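Local coordinates for protein transcriptional regulator, LacI family (Arthrobacter sp., PDB 4RKQ) that probably regulates transcription in response to a small effector, perhaps a sugar, bound in the cleft between the two lobes of its periplasmic-binding-protein-like fold, at residues L25-F30 against A171-E176; H66-V71 against G90-I95; A154-L159 against A164-I169; A177-A182 against L207-G212. All blocks are in the same frame, centred on the assembly; numbering follows the deposited sequence. Where two conformers were deposited one is given.

Overall arrangement
The chain forms two alpha/beta lobes with a cleft between them. Interaction 1 spans that cleft, about 10 Å from the centre of the chain, and holds the bound 1,2-ethanediol. Interactions 3 and 4 lie in the lobe that supplies residues 171-176, with centres about 22 and 14 Å from interaction 1. They follow one another along the chain: strand 166-171 leads into helix 175-188, and Ile169 CG2 packs on Ala181 CB at 3.9 Å. Interaction 1 joins them too, for Ala171 CB lies 3.6 Å from Ala181 CB. Interaction 2 belongs to the other lobe, its centre about 40 Å from that of interaction 3.

Interaction 1 of 4, residues L25-F30 against A171-E176; sequences LTNPYF and AEETAE. With EDO (1,2-ethanediol), chain F.
Asn27 and Glu173 reach toward each other from the two lobes, and Asn27 ND2 comes within 3.2 Å of Glu173 OE2. The two flat groups are steeply turned, amide and carboxylate planes 80° apart, so they meet crosswise and do not stack. Glu173 spans the distance because its chain runs extended beyond CG. Asn27 holds its CG anti to the backbone N (chi1 172°), and its amide works in two directions. OD1 turns back to accept from Tyr29 N at 3.0 Å, with the donor standing above the carbonyl plane; this capping bond steadies the turn into helix 29-43 and fixes which end of the amide is oxygen. ND2 is thereby presented to the cleft, where it donates to O1 of the 1,2-ethanediol at 3.0 Å (158° at the hydrogen). Tyr29 offers the diol an apolar wall, with C2 lying 3.8 Å above one ring face and displaced toward the rim. Arg151, Asn199 and Asp227 also hydrogen-bond the diol, which probably came from the crystallisation liquor. Polar side chains round a small diol, beside an aromatic ring, are consistent with a pocket for a polyhydroxylated effector such as a sugar. Its position between the lobes matches the ligand cleft of LacI-family regulators and periplasmic binding proteins.

Interaction 2 of 4, residues H66-V71 against G90-I95; sequences HLAPQV and GRRPLI
Arg92 lays its guanidinium against Ala68, in the 3-10 turn that follows on helix 60-67. From CB the side chain sets out toward the 66-71 segment, CG anti to the carbonyl carbon (chi1 -57°). CD passes Val71 O at 4.0 Å, and the chain then bends at chi3 (-75°), swinging NE back to the end of helix 82-89, where it donates to Leu89 O. CZ comes next, 4.1 Å from Ala68 CB. That methyl sits over one face of the guanidinium, offset toward the rim, and a methyl suits the place because it is small and apolar enough to lie close against the flat group. The two terminal nitrogens take different partners. NH2 donates to Val88 O, so with NE it grips the helix end twice and fixes the rotation of the group. NH1 lies 3.3 Å from Ala68 O at an angle too poor for a hydrogen bond; it donates instead to a water at 2.9 Å, placed in the guanidinium plane at its edge. The water in turn donates to Val71 O at 2.8 Å, bridging the two segments. Arg92 thus ties the carbonyl end of helix 82-89 to the turn after helix 60-67, just ahead of strand 94-97, which pairs with strand 73-76.

Interaction 3 of 4, residues A154-L159 against A164-I169; sequences AVAGRL and ASWSLI
The helix-to-strand half of a beta-alpha-beta unit, strand 131-136 through helix 150-161 to strand 166-171, lies here, and Leu159 and Trp166 fill the angle between helix and strand. Leu159 CB stands over the face of the indole, 3.8 Å from the centroid of the five-membered ring and only 14° off its normal, a CH-pi contact. CD1 of the same leucine continues over that face toward the six-membered ring, 3.7 Å from Trp166 CD2, while the other branch, CD2, turns to meet Ala164 CB at 3.8 Å. A branched aliphatic chain can thus serve two neighbours at once. Farther out along the indole, Ala156 CB approaches Trp166 CH2 to 3.4 Å; a methyl is enough where the ring comes so near the helix backbone. Trp166 CG lies between its own backbone N and carbonyl carbon (chi1 69°), which sends the broad ring from the strand toward the helix.

Within this chain strand 166-171 is an edge strand, parallel to 131-136, and the helix packs against the sheet in the manner of Rossmann-like binding-protein domains. The connection is short, and the backbone closes it: Ala164 N donates to Leu159 O at 3.0 Å, meeting the oxygen nearly along the C=O axis. The polar corner of the indole is satisfied nearby, Trp166 NE1 donating to Asp160 OD1 in the last turn of the helix.

Interaction 4 of 4, residues A177-A182 against L207-G212; sequences AAREAA and LKALSG
Ala182 and Ala209 meet methyl to methyl, CB to CB at 3.7 Å, where two successive helices of the alpha/beta lobe, 175-188 and 200-212, cross. Over these short segments the axes approach to 8.2 Å at a crossing angle of -41°, a close pass made possible by alanines at the interface. Ala209 is covered most by the facing helix: its CB also lies 3.6 Å from Arg179 O, so it packs directly against the backbone there. This buried side is methyls and main chain.

At the margin the contact rests on longer chains. Arg179 sets CG anti to its own backbone nitrogen (chi1 -178°), bringing its aliphatic stem slantwise across that of Lys208, with Arg179 CG and Lys208 CB 4.0 Å apart. Both residues suit a margin, since the stems cover apolar surface while the charged ends go elsewhere. Arg179 NH2 makes a salt bridge with Glu176, a turn earlier on its own helix. Lys208 was modelled in two conformers; in one its chain bends away and NZ hydrogen-bonds Leu235 O of the second subunit. Between the two sides, Arg179 CG rests 3.7 Å from Ala209 N.

Interaction 1 of 4, residues L25-F30 against A171-E176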
loop_
_atom_site.group_PDB
_atom_site.type_symbol
_atom_site.label_atom_id
_atom_site.label_comp_id
_atom_site.label_asym_id
_atom_site.label_seq_id
_atom_site.Cartn_x
_atom_site.Cartn_y
_atom_site.Cartn_z
ATOM N N LEU A 25 2.851 -7.139 -0.464
ATOM C CA LEU A 25 1.932 -5.994 -0.483
ATOM C C LEU A 25 2.234 -5.022 0.671
ATOM O O LEU A 25 1.511 -4.084 0.916
ATOM C CB LEU A 25 0.505 -6.496 -0.345
ATOM C CG LEU A 25 -0.126 -7.151 -1.592
ATOM C CD1 LEU A 25 -1.365 -7.941 -1.227
ATOM C CD2 LEU A 25 -0.452 -6.084 -2.605
ATOM N N THR A 26 3.354 -5.237 1.330
ATOM C CA THR A 26 3.763 -4.417 2.466
ATOM C C THR A 26 4.754 -3.316 2.125
ATOM O O THR A 26 4.918 -2.390 2.912
ATOM C CB THR A 26 4.370 -5.312 3.595
ATOM O OG1 THR A 26 5.500 -6.032 3.091
ATOM C CG2 THR A 26 3.315 -6.308 4.106
ATOM N N ASN A 27 5.453 -3.428 1.004
ATOM C CA ASN A 27 6.218 -2.312 0.470
ATOM C C ASN A 27 5.252 -1.555 -0.411
ATOM O O ASN A 27 4.758 -2.126 -1.373
ATOM C CB ASN A 27 7.383 -2.834 -0.331
ATOM C CG ASN A 27 8.124 -1.732 -1.073
ATOM O OD1 ASN A 27 7.676 -0.582 -1.152
ATOM N ND2 ASN A 27 9.234 -2.100 -1.674
ATOM N N PRO A 28 4.908 -0.308 -0.048
ATOM C CA PRO A 28 3.843 0.397 -0.778
ATOM C C PRO A 28 4.058 0.543 -2.289
ATOM O O PRO A 28 3.084 0.800 -3.020
ATOM C CB PRO A 28 3.801 1.765 -0.109
ATOM C CG PRO A 28 4.279 1.497 1.271
ATOM C CD PRO A 28 5.357 0.460 1.119
ATOM N N TYR A 29 5.293 0.383 -2.772
ATOM C CA TYR A 29 5.511 0.344 -4.207
ATOM C C TYR A 29 4.635 -0.705 -4.870
ATOM O O TYR A 29 4.077 -0.455 -5.916
ATOM C CB TYR A 29 6.983 0.050 -4.528
ATOM C CG TYR A 29 7.171 -0.084 -6.011
ATOM C CD1 TYR A 29 7.121 1.034 -6.823
ATOM C CD2 TYR A 29 7.315 -1.326 -6.619
ATOM C CE1 TYR A 29 7.225 0.913 -8.195
ATOM C CE2 TYR A 29 7.445 -1.451 -8.002
ATOM C CZ TYR A 29 7.364 -0.321 -8.786
ATOM O OH TYR A 29 7.473 -0.408 -10.161
ATOM N N PHE A 30 4.521 -1.898 -4.288
ATOM C CA PHE A 30 3.896 -2.998 -5.013
ATOM C C PHE A 30 2.395 -2.839 -5.183
ATOM O O PHE A 30 1.902 -3.050 -6.288
ATOM C CB PHE A 30 4.332 -4.379 -4.495
ATOM C CG PHE A 30 5.780 -4.686 -4.798
ATOM C CD1 PHE A 30 6.207 -4.796 -6.093
ATOM C CD2 PHE A 30 6.727 -4.729 -3.785
ATOM C CE1 PHE A 30 7.527 -5.011 -6.381
ATOM C CE2 PHE A 30 8.046 -4.982 -4.062
ATOM C CZ PHE A 30 8.453 -5.128 -5.371
ATOM N N ALA A 171 20.773 -2.517 5.337
ATOM C CA ALA A 171 19.715 -2.928 6.240
ATOM C C ALA A 171 18.669 -3.715 5.435
ATOM O O ALA A 171 18.584 -3.599 4.192
ATOM C CB ALA A 171 19.080 -1.696 6.895
ATOM N N GLU A 172 17.853 -4.472 6.153
ATOM C CA GLU A 172 16.708 -5.174 5.572
ATOM C C GLU A 172 15.739 -4.146 5.043
ATOM O O GLU A 172 15.651 -3.047 5.585
ATOM C CB GLU A 172 16.018 -6.031 6.660
ATOM C CG GLU A 172 15.206 -7.214 6.169
ATOM C CD GLU A 172 14.202 -7.683 7.210
ATOM O OE1 GLU A 172 14.462 -7.494 8.418
ATOM O OE2 GLU A 172 13.143 -8.231 6.832
ATOM N N GLU A 173 14.982 -4.496 4.008
ATOM C CA GLU A 173 14.207 -3.505 3.265
ATOM C C GLU A 173 12.856 -3.253 3.995
ATOM O O GLU A 173 11.821 -3.640 3.501
ATOM C CB GLU A 173 13.969 -4.049 1.836
ATOM C CG GLU A 173 13.319 -3.095 0.826
ATOM C CD GLU A 173 13.049 -3.729 -0.535
ATOM O OE1 GLU A 173 13.653 -4.758 -0.879
ATOM O OE2 GLU A 173 12.253 -3.192 -1.301
ATOM N N THR A 174 12.881 -2.689 5.194
ATOM C CA THR A 174 11.670 -2.215 5.872
ATOM C C THR A 174 11.983 -0.833 6.415
ATOM O O THR A 174 13.157 -0.479 6.558
ATOM C CB THR A 174 11.234 -3.143 7.007
ATOM O OG1 THR A 174 12.223 -3.122 8.031
ATOM C CG2 THR A 174 11.032 -4.603 6.507
ATOM N N ALA A 175 10.946 -0.038 6.682
ATOM C CA ALA A 175 11.130 1.287 7.288
ATOM C C ALA A 175 11.800 1.166 8.644
ATOM O O ALA A 175 12.684 1.943 8.958
ATOM C CB ALA A 175 9.800 2.018 7.398
ATOM N N GLU A 176 11.421 0.169 9.418
ATOM C CA GLU A 176 11.951 0.058 10.773
ATOM C C GLU A 176 13.396 -0.427 10.774
ATOM O O GLU A 176 14.196 0.073 11.579
ATOM C CB GLU A 176 11.075 -0.839 11.658
ATOM C CG GLU A 176 11.644 -1.101 13.058
ATOM C CD GLU A 176 11.888 0.164 13.900
ATOM O OE1 GLU A 176 11.432 1.291 13.550
ATOM O OE2 GLU A 176 12.558 0.047 14.941
HETATM C C1 EDO F . 11.066 -1.660 -4.755
HETATM O O1 EDO F . 10.634 -0.611 -3.868
HETATM C C2 EDO F . 11.074 -1.195 -6.195
HETATM O O2 EDO F . 12.089 -0.186 -6.267
#

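Interaction 2 of 4, residues H66-V71 against G90-I95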
loop_
_atom_site.group_PDB
_atom_site.type_symbol
_atom_site.label_atom_id
_atom_site.label_comp_id
_atom_site.label_asym_id
_atom_site.label_seq_id
_atom_site.Cartn_x
_atom_site.Cartn_y
_atom_site.Cartn_z
ATOM N N HIS A 66 1.075 -21.189 -10.196
ATOM C CA HIS A 66 -0.303 -21.014 -9.740
ATOM C C HIS A 66 -1.173 -20.266 -10.768
ATOM O O HIS A 66 -2.261 -20.689 -11.121
ATOM C CB HIS A 66 -0.242 -20.271 -8.409
ATOM C CG HIS A 66 -1.535 -19.725 -7.922
ATOM N ND1 HIS A 66 -1.628 -18.492 -7.321
ATOM C CD2 HIS A 66 -2.772 -20.271 -7.854
ATOM C CE1 HIS A 66 -2.876 -18.287 -6.927
ATOM N NE2 HIS A 66 -3.591 -19.343 -7.253
ATOM N N LEU A 67 -0.664 -19.177 -11.274
ATOM C CA LEU A 67 -1.465 -18.304 -12.158
ATOM C C LEU A 67 -1.658 -18.895 -13.559
ATOM O O LEU A 67 -2.736 -18.741 -14.141
ATOM C CB LEU A 67 -0.792 -16.958 -12.279
ATOM C CG LEU A 67 -0.723 -16.013 -11.082
ATOM C CD1 LEU A 67 0.202 -14.842 -11.349
ATOM C CD2 LEU A 67 -2.102 -15.532 -10.740
ATOM N N ALA A 68 -0.618 -19.588 -14.071
ATOM C CA ALA A 68 -0.534 -20.037 -15.463
ATOM C C ALA A 68 -1.842 -20.589 -16.039
ATOM O O ALA A 68 -2.332 -20.065 -17.074
ATOM C CB ALA A 68 0.592 -21.025 -15.693
ATOM N N PRO A 69 -2.437 -21.592 -15.384
ATOM C CA PRO A 69 -3.657 -22.167 -15.996
ATOM C C PRO A 69 -4.895 -21.262 -16.046
ATOM O O PRO A 69 -5.818 -21.581 -16.762
ATOM C CB PRO A 69 -4.000 -23.368 -15.099
ATOM C CG PRO A 69 -3.090 -23.319 -13.925
ATOM C CD PRO A 69 -2.094 -22.232 -14.086
ATOM N N GLN A 70 -4.917 -20.166 -15.306
ATOM C CA GLN A 70 -6.052 -19.266 -15.338
ATOM C C GLN A 70 -5.767 -17.946 -16.027
ATOM O O GLN A 70 -6.583 -17.047 -15.985
ATOM C CB GLN A 70 -6.664 -19.089 -13.949
ATOM C CG GLN A 70 -5.800 -18.470 -12.924
ATOM C CD GLN A 70 -6.542 -18.296 -11.596
ATOM O OE1 GLN A 70 -7.459 -17.482 -11.456
ATOM N NE2 GLN A 70 -6.151 -19.075 -10.618
ATOM N N VAL A 71 -4.618 -17.827 -16.680
ATOM C CA VAL A 71 -4.262 -16.601 -17.362
ATOM C C VAL A 71 -3.668 -16.884 -18.715
ATOM O O VAL A 71 -3.272 -17.992 -19.003
ATOM C CB VAL A 71 -3.234 -15.724 -16.577
ATOM C CG1 VAL A 71 -3.804 -15.426 -15.206
ATOM C CG2 VAL A 71 -1.857 -16.385 -16.509
ATOM N N GLY A 90 5.374 -21.464 -21.253
ATOM C CA GLY A 90 5.367 -21.887 -22.659
ATOM C C GLY A 90 5.327 -20.647 -23.543
ATOM O O GLY A 90 6.135 -19.773 -23.382
ATOM N N ARG A 91 4.353 -20.553 -24.424
ATOM C CA ARG A 91 4.175 -19.390 -25.323
ATOM C C ARG A 91 3.284 -18.289 -24.737
ATOM O O ARG A 91 3.056 -17.228 -25.364
ATOM C CB ARG A 91 3.598 -19.870 -26.672
ATOM C CG ARG A 91 4.622 -20.661 -27.463
ATOM C CD ARG A 91 3.996 -21.372 -28.623
ATOM N NE ARG A 91 3.275 -20.442 -29.508
ATOM C CZ ARG A 91 3.788 -19.816 -30.559
ATOM N NH1 ARG A 91 5.046 -19.992 -30.896
ATOM N NH2 ARG A 91 3.006 -19.028 -31.301
ATOM N N ARG A 92 2.720 -18.549 -23.552
ATOM C CA ARG A 92 1.981 -17.515 -22.831
ATOM C C ARG A 92 3.028 -16.497 -22.306
ATOM O O ARG A 92 3.964 -16.850 -21.616
ATOM C CB ARG A 92 1.146 -18.120 -21.677
ATOM C CG ARG A 92 0.154 -19.195 -22.102
ATOM C CD ARG A 92 -0.442 -19.966 -20.938
ATOM N NE ARG A 92 0.544 -20.901 -20.410
ATOM C CZ ARG A 92 0.269 -21.933 -19.636
ATOM N NH1 ARG A 92 -0.984 -22.161 -19.233
ATOM N NH2 ARG A 92 1.266 -22.702 -19.205
ATOM N N PRO A 93 2.917 -15.240 -22.717
ATOM C CA PRO A 93 4.014 -14.293 -22.490
ATOM C C PRO A 93 4.159 -13.873 -21.028
ATOM O O PRO A 93 3.151 -13.644 -20.332
ATOM C CB PRO A 93 3.639 -13.075 -23.373
ATOM C CG PRO A 93 2.220 -13.259 -23.761
ATOM C CD PRO A 93 1.864 -14.707 -23.615
ATOM N N LEU A 94 5.402 -13.904 -20.567
ATOM C CA LEU A 94 5.792 -13.283 -19.334
ATOM C C LEU A 94 6.460 -11.944 -19.617
ATOM O O LEU A 94 7.376 -11.866 -20.443
ATOM C CB LEU A 94 6.767 -14.177 -18.597
ATOM C CG LEU A 94 7.395 -13.641 -17.329
ATOM C CD1 LEU A 94 6.342 -13.411 -16.245
ATOM C CD2 LEU A 94 8.447 -14.642 -16.858
ATOM N N ILE A 95 5.977 -10.909 -18.912
ATOM C CA ILE A 95 6.666 -9.648 -18.821
ATOM C C ILE A 95 7.187 -9.512 -17.398
ATOM O O ILE A 95 6.405 -9.360 -16.464
ATOM C CB ILE A 95 5.720 -8.477 -19.136
ATOM C CG1 ILE A 95 5.215 -8.658 -20.584
ATOM C CG2 ILE A 95 6.464 -7.155 -18.984
ATOM C CD1 ILE A 95 4.145 -7.728 -20.960
HETATM O O HOH W 1 -3.458 -20.685 -19.685
#

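Interaction 3 of 4, residues A154-L159 against A164-I169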
loop_
_atom_site.group_PDB
_atom_site.type_symbol
_atom_site.label_atom_id
_atom_site.label_comp_id
_atom_site.label_asym_id
_atom_site.label_seq_id
_atom_site.Cartn_x
_atom_site.Cartn_y
_atom_site.Cartn_z
ATOM N N ALA A 154 25.364 1.029 -8.881
ATOM C CA ALA A 154 25.375 2.202 -9.728
ATOM C C ALA A 154 25.672 3.466 -8.926
ATOM O O ALA A 154 26.427 4.300 -9.369
ATOM C CB ALA A 154 24.053 2.351 -10.468
ATOM N N VAL A 155 25.083 3.595 -7.740
ATOM C CA VAL A 155 25.337 4.763 -6.887
ATOM C C VAL A 155 26.795 4.782 -6.380
ATOM O O VAL A 155 27.459 5.828 -6.414
ATOM C CB VAL A 155 24.337 4.793 -5.705
ATOM C CG1 VAL A 155 24.683 5.893 -4.699
ATOM C CG2 VAL A 155 22.903 4.930 -6.226
ATOM N N ALA A 156 27.275 3.629 -5.922
ATOM C CA ALA A 156 28.643 3.509 -5.416
ATOM C C ALA A 156 29.654 3.836 -6.506
ATOM O O ALA A 156 30.615 4.557 -6.265
ATOM C CB ALA A 156 28.886 2.131 -4.890
ATOM N N GLY A 157 29.404 3.310 -7.699
ATOM C CA GLY A 157 30.127 3.670 -8.895
ATOM C C GLY A 157 30.193 5.160 -9.133
ATOM O O GLY A 157 31.267 5.686 -9.382
ATOM N N ARG A 158 29.057 5.852 -9.055
ATOM C CA ARG A 158 29.048 7.266 -9.327
ATOM C C ARG A 158 29.825 8.043 -8.268
ATOM O O ARG A 158 30.587 8.965 -8.588
ATOM C CB ARG A 158 27.627 7.799 -9.451
ATOM C CG ARG A 158 27.509 9.278 -9.766
ATOM C CD ARG A 158 28.230 9.628 -11.046
ATOM N NE ARG A 158 27.945 10.997 -11.478
ATOM C CZ ARG A 158 28.435 11.565 -12.576
ATOM N NH1 ARG A 158 29.255 10.888 -13.365
ATOM N NH2 ARG A 158 28.106 12.813 -12.886
ATOM N N LEU A 159 29.608 7.700 -7.004
ATOM C CA LEU A 159 30.296 8.392 -5.935
ATOM C C LEU A 159 31.819 8.104 -5.975
ATOM O O LEU A 159 32.606 8.997 -5.699
ATOM C CB LEU A 159 29.727 7.988 -4.584
ATOM C CG LEU A 159 28.327 8.517 -4.247
ATOM C CD1 LEU A 159 27.759 7.761 -3.062
ATOM C CD2 LEU A 159 28.354 10.008 -3.959
ATOM N N ALA A 164 34.018 11.194 -4.204
ATOM C CA ALA A 164 33.334 11.554 -2.988
ATOM C C ALA A 164 33.840 10.695 -1.836
ATOM O O ALA A 164 34.301 9.567 -2.019
ATOM C CB ALA A 164 31.834 11.430 -3.146
ATOM N N SER A 165 33.767 11.268 -0.643
ATOM C CA SER A 165 34.003 10.552 0.588
ATOM C C SER A 165 32.608 10.176 1.034
ATOM O O SER A 165 31.778 11.053 1.350
ATOM C CB SER A 165 34.687 11.456 1.611
ATOM O OG SER A 165 34.949 10.753 2.804
ATOM N N TRP A 166 32.321 8.881 0.995
ATOM C CA TRP A 166 30.938 8.414 1.224
ATOM C C TRP A 166 30.959 7.138 2.023
ATOM O O TRP A 166 31.975 6.490 2.077
ATOM C CB TRP A 166 30.206 8.223 -0.117
ATOM C CG TRP A 166 30.715 7.074 -0.938
ATOM C CD1 TRP A 166 31.822 7.051 -1.727
ATOM C CD2 TRP A 166 30.112 5.789 -1.047
ATOM N NE1 TRP A 166 31.961 5.822 -2.315
ATOM C CE2 TRP A 166 30.915 5.027 -1.913
ATOM C CE3 TRP A 166 28.966 5.205 -0.489
ATOM C CZ2 TRP A 166 30.613 3.712 -2.246
ATOM C CZ3 TRP A 166 28.669 3.885 -0.824
ATOM C CH2 TRP A 166 29.495 3.154 -1.690
ATOM N N SER A 167 29.835 6.770 2.652
ATOM C CA SER A 167 29.759 5.535 3.401
ATOM C C SER A 167 28.590 4.688 2.930
ATOM O O SER A 167 27.602 5.219 2.485
ATOM C CB SER A 167 29.538 5.800 4.869
ATOM O OG SER A 167 30.500 6.681 5.361
ATOM N N LEU A 168 28.716 3.379 3.090
ATOM C CA LEU A 168 27.651 2.427 2.817
ATOM C C LEU A 168 27.026 1.885 4.101
ATOM O O LEU A 168 27.722 1.418 4.998
ATOM C CB LEU A 168 28.199 1.261 2.017
ATOM C CG LEU A 168 27.188 0.181 1.610
ATOM C CD1 LEU A 168 26.201 0.722 0.587
ATOM C CD2 LEU A 168 27.952 -1.024 1.035
ATOM N N ILE A 169 25.693 1.924 4.145
ATOM C CA ILE A 169 24.887 1.303 5.205
ATOM C C ILE A 169 24.026 0.261 4.508
ATOM O O ILE A 169 23.596 0.477 3.365
ATOM C CB ILE A 169 23.934 2.315 5.867
ATOM C CG1 ILE A 169 24.655 3.615 6.193
ATOM C CG2 ILE A 169 23.290 1.726 7.130
ATOM C CD1 ILE A 169 23.692 4.733 6.481
#

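Interaction 4 of 4, residues A177-A182 against L207-G212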
loop_
_atom_site.group_PDB
_atom_site.type_symbol
_atom_site.label_atom_id
_atom_site.label_comp_id
_atom_site.label_asym_id
_atom_site.label_seq_id
_atom_site.Cartn_x
_atom_site.Cartn_y
_atom_site.Cartn_z
ATOM N N ALA A 177 13.737 -1.385 9.906
ATOM C CA ALA A 177 15.131 -1.803 9.781
ATOM C C ALA A 177 15.974 -0.631 9.301
ATOM O O ALA A 177 17.091 -0.435 9.777
ATOM C CB ALA A 177 15.282 -3.001 8.840
ATOM N N ALA A 178 15.451 0.143 8.362
ATOM C CA ALA A 178 16.176 1.308 7.847
ATOM C C ALA A 178 16.399 2.335 8.948
ATOM O O ALA A 178 17.473 2.926 9.015
ATOM C CB ALA A 178 15.432 1.965 6.699
ATOM N N ARG A 179 15.390 2.561 9.788
ATOM C CA ARG A 179 15.503 3.551 10.857
ATOM C C ARG A 179 16.550 3.074 11.844
ATOM O O ARG A 179 17.382 3.840 12.291
ATOM C CB ARG A 179 14.179 3.763 11.603
ATOM C CG ARG A 179 14.218 4.835 12.717
ATOM C CD ARG A 179 13.127 4.601 13.766
ATOM N NE ARG A 179 13.336 3.296 14.412
ATOM C CZ ARG A 179 14.271 3.033 15.319
ATOM N NH1 ARG A 179 15.109 3.968 15.749
ATOM N NH2 ARG A 179 14.399 1.817 15.774
ATOM N N GLU A 180 16.510 1.808 12.193
ATOM C CA GLU A 180 17.459 1.324 13.157
ATOM C C GLU A 180 18.897 1.397 12.612
ATOM O O GLU A 180 19.800 1.806 13.323
ATOM C CB GLU A 180 17.104 -0.080 13.579
ATOM C CG GLU A 180 18.042 -0.648 14.614
ATOM C CD GLU A 180 17.460 -1.868 15.266
ATOM O OE1 GLU A 180 17.134 -2.827 14.533
ATOM O OE2 GLU A 180 17.320 -1.856 16.503
ATOM N N ALA A 181 19.109 1.037 11.356
ATOM C CA ALA A 181 20.456 1.080 10.784
ATOM C C ALA A 181 20.944 2.507 10.584
ATOM O O ALA A 181 22.118 2.801 10.760
ATOM C CB ALA A 181 20.522 0.304 9.493
ATOM N N ALA A 182 20.050 3.408 10.244
ATOM C CA ALA A 182 20.406 4.800 10.049
ATOM C C ALA A 182 20.782 5.434 11.403
ATOM O O ALA A 182 21.781 6.131 11.490
ATOM C CB ALA A 182 19.307 5.599 9.364
ATOM N N LEU A 207 14.207 9.223 7.505
ATOM C CA LEU A 207 13.675 10.468 8.035
ATOM C C LEU A 207 13.399 10.404 9.500
ATOM O O LEU A 207 13.706 11.369 10.209
ATOM C CB LEU A 207 12.415 10.916 7.310
ATOM C CG LEU A 207 12.583 11.322 5.850
ATOM C CD1 LEU A 207 11.205 11.589 5.289
ATOM C CD2 LEU A 207 13.464 12.552 5.689
ATOM N N LYS A 208 12.843 9.278 9.970
ATOM C CA LYS A 208 12.556 9.061 11.391
ATOM C C LYS A 208 13.841 9.001 12.237
ATOM O O LYS A 208 13.894 9.510 13.359
ATOM C CB LYS A 208 11.732 7.766 11.580
ATOM C CG LYS A 208 10.686 7.810 12.683
ATOM C CD LYS A 208 9.267 7.952 12.129
ATOM C CE LYS A 208 8.942 9.365 11.649
ATOM N NZ LYS A 208 7.923 10.084 12.467
ATOM N N ALA A 209 14.886 8.347 11.726
ATOM C CA ALA A 209 16.171 8.329 12.442
ATOM C C ALA A 209 16.771 9.755 12.527
ATOM O O ALA A 209 17.327 10.149 13.554
ATOM C CB ALA A 209 17.183 7.365 11.802
ATOM N N LEU A 210 16.723 10.502 11.431
ATOM C CA LEU A 210 17.238 11.857 11.445
ATOM C C LEU A 210 16.449 12.707 12.471
ATOM O O LEU A 210 17.024 13.447 13.248
ATOM C CB LEU A 210 17.184 12.455 10.052
ATOM C CG LEU A 210 18.248 11.854 9.108
ATOM C CD1 LEU A 210 17.923 12.114 7.660
ATOM C CD2 LEU A 210 19.605 12.479 9.419
ATOM N N SER A 211 15.138 12.556 12.502
ATOM C CA SER A 211 14.272 13.325 13.419
ATOM C C SER A 211 14.578 12.907 14.880
ATOM O O SER A 211 14.822 13.735 15.739
ATOM C CB SER A 211 12.800 13.069 13.059
ATOM O OG SER A 211 11.913 13.856 13.837
ATOM N N GLY A 212 14.648 11.607 15.119
ATOM C CA GLY A 212 15.082 11.074 16.413
ATOM C C GLY A 212 16.451 11.529 16.885
ATOM O O GLY A 212 16.737 11.496 18.070
#